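Local coordinates for putative phthiocerol dimycocerosate transporter LppX (Mycobacterium tuberculosis, PDB 2BYO), which might carry phthiocerol dimycocerosates from the cell membrane to the outer membrane, holding the lipid in a large hydrophobic cavity, at residues A[159-172]-A[182-194]. Residues are numbered along the deposited sequence; the frame is centred on the assembly and turned at random.
With ZN (zinc ion), chain E; LNL (alpha-linolenic acid), chain K.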
# COMPACT_ATOMS: atom_id res chain seq x y z
N LEU A 159 -8.83 -2.48 -4.20
CA LEU A 159 -7.91 -1.38 -4.49
C LEU A 159 -8.44 -0.47 -5.61
O LEU A 159 -8.24 0.74 -5.58
CB LEU A 159 -6.58 -1.97 -4.93
CG LEU A 159 -5.28 -1.31 -4.49
CD1 LEU A 159 -5.37 -0.76 -3.07
CD2 LEU A 159 -4.18 -2.36 -4.60
N ASP A 160 -9.11 -1.08 -6.59
CA ASP A 160 -9.58 -0.39 -7.79
C ASP A 160 -10.97 -0.97 -8.11
O ASP A 160 -11.06 -1.97 -8.83
CB ASP A 160 -8.58 -0.59 -8.94
CG ASP A 160 -9.05 0.00 -10.27
OD1 ASP A 160 -9.79 1.01 -10.28
OD2 ASP A 160 -8.66 -0.56 -11.33
N PRO A 161 -12.05 -0.35 -7.57
CA PRO A 161 -13.41 -0.91 -7.65
C PRO A 161 -13.90 -1.26 -9.05
O PRO A 161 -14.79 -2.10 -9.19
CB PRO A 161 -14.28 0.20 -7.05
CG PRO A 161 -13.37 0.97 -6.17
CD PRO A 161 -12.04 0.94 -6.85
N GLY A 162 -13.34 -0.61 -10.07
CA GLY A 162 -13.72 -0.86 -11.46
C GLY A 162 -12.99 -2.02 -12.12
O GLY A 162 -13.26 -2.34 -13.28
N ALA A 163 -12.06 -2.65 -11.40
CA ALA A 163 -11.26 -3.75 -11.95
C ALA A 163 -12.12 -4.90 -12.45
O ALA A 163 -13.01 -5.38 -11.74
CB ALA A 163 -10.25 -4.25 -10.91
N LYS A 164 -11.86 -5.36 -13.68
CA LYS A 164 -12.64 -6.42 -14.30
C LYS A 164 -11.87 -7.72 -14.54
O LYS A 164 -12.47 -8.72 -14.95
CB LYS A 164 -13.22 -5.93 -15.63
CG LYS A 164 -14.21 -4.79 -15.50
CD LYS A 164 -15.48 -5.21 -14.77
CE LYS A 164 -16.58 -4.18 -14.96
NZ LYS A 164 -16.18 -2.82 -14.50
N SER A 165 -10.56 -7.71 -14.31
CA SER A 165 -9.76 -8.92 -14.51
C SER A 165 -8.69 -9.06 -13.45
O SER A 165 -8.42 -8.13 -12.67
CB SER A 165 -9.12 -8.93 -15.91
OG SER A 165 -8.15 -7.91 -16.06
N ALA A 166 -8.09 -10.25 -13.43
CA ALA A 166 -6.94 -10.51 -12.57
C ALA A 166 -5.76 -9.67 -13.05
O ALA A 166 -5.57 -9.51 -14.26
CB ALA A 166 -6.59 -12.00 -12.60
N ARG A 167 -4.99 -9.13 -12.12
CA ARG A 167 -3.90 -8.22 -12.47
C ARG A 167 -2.56 -8.70 -11.90
O ARG A 167 -2.53 -9.34 -10.86
CB ARG A 167 -4.20 -6.81 -11.97
CG ARG A 167 -5.49 -6.19 -12.54
CD ARG A 167 -5.52 -6.15 -14.07
NE ARG A 167 -4.31 -5.56 -14.63
CZ ARG A 167 -3.96 -5.62 -15.92
NH1 ARG A 167 -4.73 -6.23 -16.81
NH2 ARG A 167 -2.82 -5.05 -16.32
N PRO A 168 -1.45 -8.39 -12.61
CA PRO A 168 -0.13 -8.71 -12.09
C PRO A 168 0.25 -7.80 -10.93
O PRO A 168 -0.10 -6.62 -10.91
CB PRO A 168 0.82 -8.47 -13.28
CG PRO A 168 0.04 -7.80 -14.33
CD PRO A 168 -1.40 -7.75 -13.94
N ALA A 169 0.93 -8.38 -9.95
CA ALA A 169 1.42 -7.66 -8.81
C ALA A 169 2.83 -8.15 -8.49
O ALA A 169 3.27 -9.21 -8.99
CB ALA A 169 0.50 -7.87 -7.62
N THR A 170 3.54 -7.37 -7.68
CA THR A 170 4.90 -7.69 -7.26
C THR A 170 5.10 -7.28 -5.81
O THR A 170 4.56 -6.26 -5.38
CB THR A 170 5.94 -6.96 -8.12
OG1 THR A 170 5.66 -7.16 -9.51
CG2 THR A 170 7.38 -7.49 -7.80
N VAL A 171 5.85 -8.08 -5.06
CA VAL A 171 6.27 -7.69 -3.71
C VAL A 171 7.78 -7.85 -3.60
O VAL A 171 8.36 -8.74 -4.24
CB VAL A 171 5.58 -8.52 -2.59
CG1 VAL A 171 4.07 -8.30 -2.61
CG2 VAL A 171 5.92 -10.00 -2.68
N TRP A 172 8.39 -7.00 -2.79
CA TRP A 172 9.82 -7.06 -2.51
C TRP A 172 10.00 -7.19 -1.01
O TRP A 172 9.61 -6.29 -0.24
CB TRP A 172 10.49 -5.78 -2.99
CG TRP A 172 10.62 -5.64 -4.49
CD1 TRP A 172 11.71 -5.97 -5.23
CD2 TRP A 172 9.66 -5.10 -5.40
NE1 TRP A 172 11.49 -5.69 -6.56
CE2 TRP A 172 10.24 -5.15 -6.69
CE3 TRP A 172 8.36 -4.59 -5.26
CZ2 TRP A 172 9.56 -4.70 -7.84
CZ3 TRP A 172 7.70 -4.14 -6.40
CH2 TRP A 172 8.30 -4.21 -7.67
N VAL A 182 9.22 -4.23 1.81
CA VAL A 182 9.88 -2.98 1.40
C VAL A 182 9.05 -2.28 0.32
O VAL A 182 8.84 -1.06 0.35
CB VAL A 182 11.33 -3.23 0.92
CG1 VAL A 182 11.99 -1.92 0.48
CG2 VAL A 182 12.15 -3.88 2.01
N ARG A 183 8.55 -3.08 -0.62
CA ARG A 183 7.73 -2.55 -1.69
C ARG A 183 6.68 -3.56 -2.16
O ARG A 183 6.86 -4.78 -2.09
CB ARG A 183 8.64 -2.11 -2.85
CG ARG A 183 7.95 -1.46 -4.05
CD ARG A 183 8.98 -0.85 -5.00
NE ARG A 183 9.58 0.36 -4.43
CZ ARG A 183 10.62 1.01 -4.95
NH1 ARG A 183 11.21 0.56 -6.05
NH2 ARG A 183 11.07 2.10 -4.36
N ALA A 184 5.56 -3.00 -2.62
CA ALA A 184 4.50 -3.77 -3.25
C ALA A 184 3.92 -2.93 -4.37
O ALA A 184 3.73 -1.72 -4.21
CB ALA A 184 3.43 -4.11 -2.23
N SER A 185 3.64 -3.55 -5.50
CA SER A 185 3.05 -2.82 -6.60
C SER A 185 2.08 -3.69 -7.41
O SER A 185 2.16 -4.92 -7.39
CB SER A 185 4.14 -2.21 -7.50
OG SER A 185 4.72 -3.18 -8.34
N ILE A 186 1.16 -3.01 -8.07
CA ILE A 186 0.15 -3.66 -8.88
C ILE A 186 0.03 -2.89 -10.18
O ILE A 186 0.06 -1.65 -10.20
CB ILE A 186 -1.20 -3.78 -8.13
CG1 ILE A 186 -2.21 -4.60 -8.95
CG2 ILE A 186 -1.78 -2.42 -7.76
CD1 ILE A 186 -3.45 -4.99 -8.17
N ASP A 187 -0.07 -3.64 -11.27
CA ASP A 187 -0.22 -3.08 -12.60
C ASP A 187 -1.68 -3.25 -12.93
O ASP A 187 -2.14 -4.35 -13.18
CB ASP A 187 0.67 -3.83 -13.59
CG ASP A 187 0.33 -3.53 -15.04
OD1 ASP A 187 -0.18 -2.43 -15.37
OD2 ASP A 187 0.61 -4.43 -15.86
N LEU A 188 -2.40 -2.14 -12.85
CA LEU A 188 -3.80 -2.10 -13.19
C LEU A 188 -3.83 -1.85 -14.70
O LEU A 188 -2.80 -1.57 -15.31
CB LEU A 188 -4.49 -0.98 -12.40
CG LEU A 188 -4.23 -0.97 -10.88
CD1 LEU A 188 -4.58 0.38 -10.26
CD2 LEU A 188 -5.00 -2.09 -10.20
N GLY A 189 -4.98 -1.99 -15.32
CA GLY A 189 -5.05 -1.79 -16.78
C GLY A 189 -4.54 -0.41 -17.19
O GLY A 189 -3.62 -0.29 -18.01
N SER A 190 -5.11 0.62 -16.57
CA SER A 190 -4.86 2.01 -16.92
C SER A 190 -3.59 2.60 -16.30
O SER A 190 -3.09 3.63 -16.76
CB SER A 190 -6.05 2.85 -16.45
OG SER A 190 -6.24 2.69 -15.04
N GLY A 191 -3.10 1.98 -15.24
CA GLY A 191 -1.95 2.52 -14.52
C GLY A 191 -1.41 1.55 -13.50
O GLY A 191 -1.73 0.36 -13.53
N SER A 192 -0.56 2.04 -12.61
CA SER A 192 0.03 1.20 -11.59
C SER A 192 0.11 1.95 -10.28
O SER A 192 0.12 3.19 -10.26
CB SER A 192 1.42 0.74 -12.01
OG SER A 192 2.28 1.86 -12.14
N ILE A 193 0.14 1.19 -9.19
CA ILE A 193 0.28 1.74 -7.84
C ILE A 193 1.46 1.04 -7.20
O ILE A 193 1.59 -0.19 -7.28
CB ILE A 193 -0.97 1.52 -6.98
CG1 ILE A 193 -2.21 2.08 -7.67
CG2 ILE A 193 -0.79 2.18 -5.60
CD1 ILE A 193 -3.53 1.73 -6.99
N GLN A 194 2.33 1.82 -6.58
CA GLN A 194 3.50 1.30 -5.91
C GLN A 194 3.53 1.84 -4.49
O GLN A 194 3.34 3.04 -4.27
CB GLN A 194 4.75 1.78 -6.62
CG GLN A 194 6.05 1.33 -5.96
CD GLN A 194 7.22 2.04 -6.58
OE1 GLN A 194 7.55 3.16 -6.17
NE2 GLN A 194 7.81 1.43 -7.60
ZN ZN E . -10.86 2.55 -11.11
O1 LNL K . -6.37 4.15 4.40
C1 LNL K . -5.51 5.03 4.60
O2 LNL K . -5.27 5.93 3.76
C2 LNL K . -4.74 5.03 5.91
C3 LNL K . -3.38 4.35 5.78
C4 LNL K . -2.32 5.27 5.16
C5 LNL K . -1.86 4.90 3.75
C6 LNL K . -1.56 3.41 3.53
C7 LNL K . -1.69 3.02 2.06
C8 LNL K . -3.11 2.58 1.67
C9 LNL K . -3.11 1.51 0.58
C10 LNL K . -3.59 2.01 -0.78
C11 LNL K . -2.40 2.34 -1.66
C12 LNL K . -1.65 1.42 -2.28
C13 LNL K . -1.91 -0.08 -2.20
C14 LNL K . -0.65 -0.88 -2.52
C15 LNL K . -0.50 -1.24 -3.99
C16 LNL K . 0.12 -2.63 -4.17
C17 LNL K . -0.87 -3.76 -3.87
C18 LNL K . -0.31 -5.13 -4.18
O HOH W 1 3.53 -5.06 -10.49
O HOH W 2 -11.35 1.30 -12.81
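Arg183 and Trp172 face each other across the antiparallel hairpin of strands 167-174 and 181-187, part of the U-shaped beta half-barrel of the LppX/LprAFG family. Arginine suits the place because its long aliphatic shaft covers an indole while its polar end finds a partner farther on. Its CB lies 3.5 Å from CE3 of Trp172. With CG anti to the backbone N (chi1 -177°), the chain passes above the ring's rim, CG 3.4 Å from CE3 of Trp172. CD reaches over the six-membered ring in a CH-pi contact, while CG2 of Thr170 takes the opposite face. A bend at chi3 turns the guanidinium aside; NE hydrogen-bonds to Thr196 OG1, and Trp172 NE1 likewise to Glu137 OE1. Val182 and Arg183 both oppose Trp172 in a classic beta bulge.

The other face of the hairpin is apolar, as a lipid cavity requires. Small Ala184 sits beside Val171, and CG2 of Ile186 meets CD2 of Leu159 at 4.0 Å. Alpha-linolenic acid lies against this side, with C12 3.5 Å from CG2 of Ile193.

Where strand 167-174 begins and 181-187 ends, Arg167 bends at chi2 and chi3, bringing its guanidinium side-on to a carbonyl. NH2 also forms a long salt bridge to Asp187 OD2 (3.5 Å), the two planes standing 85° apart. NE makes the straighter bond to Asp187 O, 2.9 Å with 163° at the hydrogen; NH2 shares that oxygen at 3.3 Å.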